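Local coordinates for protein secretin XcpQ (Pseudomonas aeruginosa, PDB 4E9J) that forms the outer-membrane channel of the type II secretion system, through which folded exoproteins such as elastase LasB leave the cell, at residues G186-A191 / V212-R217. Numbering follows the deposited sequence.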
ATOM      1  N   GLY A 186      21.356 -15.391  -0.612  1.00 31.41           N
ATOM      2  CA  GLY A 186      21.099 -15.795   0.756  1.00 30.25           C
ATOM      3  C   GLY A 186      19.636 -15.959   1.092  1.00 30.50           C
ATOM      4  O   GLY A 186      18.750 -15.502   0.358  1.00 30.81           O
ATOM      5  N   TRP A 187      19.409 -16.760   2.129  1.00 24.83           N
ATOM      6  CA  TRP A 187      18.104 -16.995   2.710  1.00 24.87           C
ATOM      7  C   TRP A 187      17.924 -15.903   3.780  1.00 27.97           C
ATOM      8  O   TRP A 187      18.773 -15.766   4.636  1.00 25.78           O
ATOM      9  CB  TRP A 187      18.050 -18.379   3.345  1.00 24.54           C
ATOM     10  CG  TRP A 187      16.903 -18.574   4.282  1.00 24.93           C
ATOM     11  CD1 TRP A 187      16.970 -19.007   5.567  1.00 27.70           C
ATOM     12  CD2 TRP A 187      15.522 -18.538   3.943  1.00 25.22           C
ATOM     13  NE1 TRP A 187      15.715 -19.247   6.049  1.00 27.09           N
ATOM     14  CE2 TRP A 187      14.800 -18.893   5.097  1.00 29.09           C
ATOM     15  CE3 TRP A 187      14.813 -18.191   2.783  1.00 27.18           C
ATOM     16  CZ2 TRP A 187      13.407 -18.969   5.112  1.00 29.19           C
ATOM     17  CZ3 TRP A 187      13.434 -18.213   2.817  1.00 29.26           C
ATOM     18  CH2 TRP A 187      12.744 -18.605   3.967  1.00 30.17           C
ATOM     19  N   VAL A 188      16.860 -15.097   3.661  1.00 26.83           N
ATOM     20  CA  VAL A 188      16.502 -13.969   4.545  1.00 27.66           C
ATOM     21  C   VAL A 188      16.687 -14.132   6.059  1.00 31.90           C
ATOM     22  O   VAL A 188      17.224 -13.247   6.704  1.00 30.54           O
ATOM     23  CB  VAL A 188      15.065 -13.463   4.187  1.00 30.90           C
ATOM     24  CG1 VAL A 188      14.003 -14.561   4.366  1.00 31.65           C
ATOM     25  CG2 VAL A 188      14.704 -12.233   4.977  1.00 30.55           C
ATOM     26  N   MET A 189      16.250 -15.248   6.615  1.00 29.61           N
ATOM     27  CA  MET A 189      16.284 -15.529   8.052  1.00 27.64           C
ATOM     28  C   MET A 189      17.696 -15.808   8.521  1.00 30.97           C
ATOM     29  O   MET A 189      18.039 -15.439   9.645  1.00 28.32           O
ATOM     30  CB  MET A 189      15.351 -16.691   8.419  1.00 29.40           C
ATOM     31  CG  MET A 189      13.907 -16.514   7.964  1.00 30.97           C
ATOM     32  SD  MET A 189      13.174 -14.885   8.326  1.00 33.97           S
ATOM     33  CE  MET A 189      13.043 -14.991  10.086  1.00 31.01           C
ATOM     34  N   ASP A 190      18.540 -16.388   7.667  1.00 29.23           N
ATOM     35  CA  ASP A 190      19.928 -16.621   8.043  1.00 30.28           C
ATOM     36  C   ASP A 190      20.654 -15.295   8.110  1.00 32.64           C
ATOM     37  O   ASP A 190      21.390 -15.057   9.058  1.00 28.61           O
ATOM     38  CB  ASP A 190      20.657 -17.505   7.023  1.00 32.52           C
ATOM     39  CG  ASP A 190      20.272 -18.954   7.050  1.00 43.59           C
ATOM     40  OD1 ASP A 190      19.678 -19.390   8.057  1.00 45.94           O
ATOM     41  OD2 ASP A 190      20.539 -19.645   6.053  1.00 46.94           O
ATOM     42  N   ALA A 191      20.473 -14.450   7.075  1.00 30.65           N
ATOM     43  CA  ALA A 191      21.152 -13.152   7.034  1.00 31.18           C
ATOM     44  C   ALA A 191      20.779 -12.313   8.251  1.00 32.36           C
ATOM     45  O   ALA A 191      21.658 -11.743   8.884  1.00 31.32           O
ATOM     46  CB  ALA A 191      20.778 -12.408   5.758  1.00 32.23           C
ATOM     47  N   VAL A 212      17.815  -4.664  12.131  1.00 29.28           N
ATOM     48  CA  VAL A 212      17.386  -5.414  10.927  1.00 28.99           C
ATOM     49  C   VAL A 212      15.964  -5.849  11.110  1.00 29.81           C
ATOM     50  O   VAL A 212      15.661  -6.338  12.188  1.00 30.82           O
ATOM     51  CB  VAL A 212      18.219  -6.727  10.712  1.00 35.30           C
ATOM     52  CG1 VAL A 212      17.861  -7.393   9.382  1.00 35.77           C
ATOM     53  CG2 VAL A 212      19.705  -6.499  10.766  1.00 36.49           C
ATOM     54  N   ILE A 213      15.120  -5.778  10.056  1.00 25.61           N
ATOM     55  CA  ILE A 213      13.783  -6.357  10.017  1.00 24.81           C
ATOM     56  C   ILE A 213      13.800  -7.280   8.783  1.00 29.20           C
ATOM     57  O   ILE A 213      14.045  -6.815   7.660  1.00 26.73           O
ATOM     58  CB  ILE A 213      12.636  -5.322   9.924  1.00 27.69           C
ATOM     59  CG1 ILE A 213      12.507  -4.555  11.279  1.00 29.63           C
ATOM     60  CG2 ILE A 213      11.314  -6.001   9.539  1.00 27.42           C
ATOM     61  CD1 ILE A 213      11.585  -3.339  11.263  1.00 32.39           C
ATOM     62  N   ALA A 214      13.522  -8.568   9.018  1.00 25.38           N
ATOM     63  CA  ALA A 214      13.443  -9.554   7.959  1.00 24.46           C
ATOM     64  C   ALA A 214      12.091  -9.389   7.236  1.00 27.62           C
ATOM     65  O   ALA A 214      11.095  -9.160   7.893  1.00 29.03           O
ATOM     66  CB  ALA A 214      13.555 -10.940   8.577  1.00 24.55           C
ATOM     67  N   ASP A 215      12.047  -9.465   5.913  1.00 26.29           N
ATOM     68  CA  ASP A 215      10.793  -9.436   5.148  1.00 25.74           C
ATOM     69  C   ASP A 215      10.855 -10.627   4.237  1.00 26.82           C
ATOM     70  O   ASP A 215      11.334 -10.555   3.103  1.00 22.44           O
ATOM     71  CB  ASP A 215      10.609  -8.109   4.407  1.00 27.23           C
ATOM     72  CG  ASP A 215       9.351  -7.989   3.565  1.00 42.14           C
ATOM     73  OD1 ASP A 215       8.493  -8.894   3.642  1.00 41.10           O
ATOM     74  OD2 ASP A 215       9.184  -6.948   2.896  1.00 46.93           O
ATOM     75  N   ALA A 216      10.417 -11.741   4.774  1.00 26.84           N
ATOM     76  CA  ALA A 216      10.504 -12.991   4.086  1.00 26.74           C
ATOM     77  C   ALA A 216       9.734 -13.028   2.797  1.00 28.34           C
ATOM     78  O   ALA A 216      10.290 -13.507   1.809  1.00 26.02           O
ATOM     79  CB  ALA A 216      10.077 -14.127   5.013  1.00 27.65           C
ATOM     80  N   ARG A 217       8.485 -12.508   2.754  1.00 27.46           N
ATOM     81  CA  ARG A 217       7.670 -12.587   1.534  1.00 28.57           C
ATOM     82  C   ARG A 217       8.433 -12.270   0.275  1.00 32.87           C
ATOM     83  O   ARG A 217       8.187 -12.900  -0.739  1.00 33.22           O
ATOM     84  CB  ARG A 217       6.373 -11.750   1.603  1.00 29.19           C
TER
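Val188 meets segment 212-217 with both of its methyl groups, and each takes a different residue. CG2, anti to the backbone N, lies 4.0 Å from Ala214 CB and also approaches the backbone at Asp215 N (3.9 Å). CG1, set between the backbone N and the carbonyl carbon (chi1 60°), lies 3.8 Å from Ala216 CA. Val188 CA is 6.1 Å from Ala216 CA, the closest CA pair of the two segments. Met189 adds a second apolar touch on Ala214: its chain turns at chi2 (-47°), and SD comes to 4.0 Å from Ala214 CB. The cross-contact is purely van der Waals and small, with 203 Å² buried over both sides. It joins the first turn of helix 188-201 to the end of strand 211-215, an outermost strand of the antiparallel sheet within this chain, and to the residue just after it. The periplasmic N2 region runs strand 178-182, helix 188-201, strands 211-215 and 220-224, helix 227-240, a beta-alpha-beta-beta-alpha order consistent with the KH-like fold of secretin N domains. Further out, Trp187 is the N-cap residue, and its carbonyl O accepts a bond from Ala191 N (3.3 Å). One face of its indole has Val188 CG1 3.9 Å above the plane, offset toward the rim, so the methyl that touches Ala216 also has an aromatic neighbour. Asn219 ties down this helix start, its OD1 bonded to Val188 N and its ND2 to Gly186 O. CB of Asp215 leaves the backbone away from segment 186-191, and OD2 forms a salt bridge with Arg220 NE.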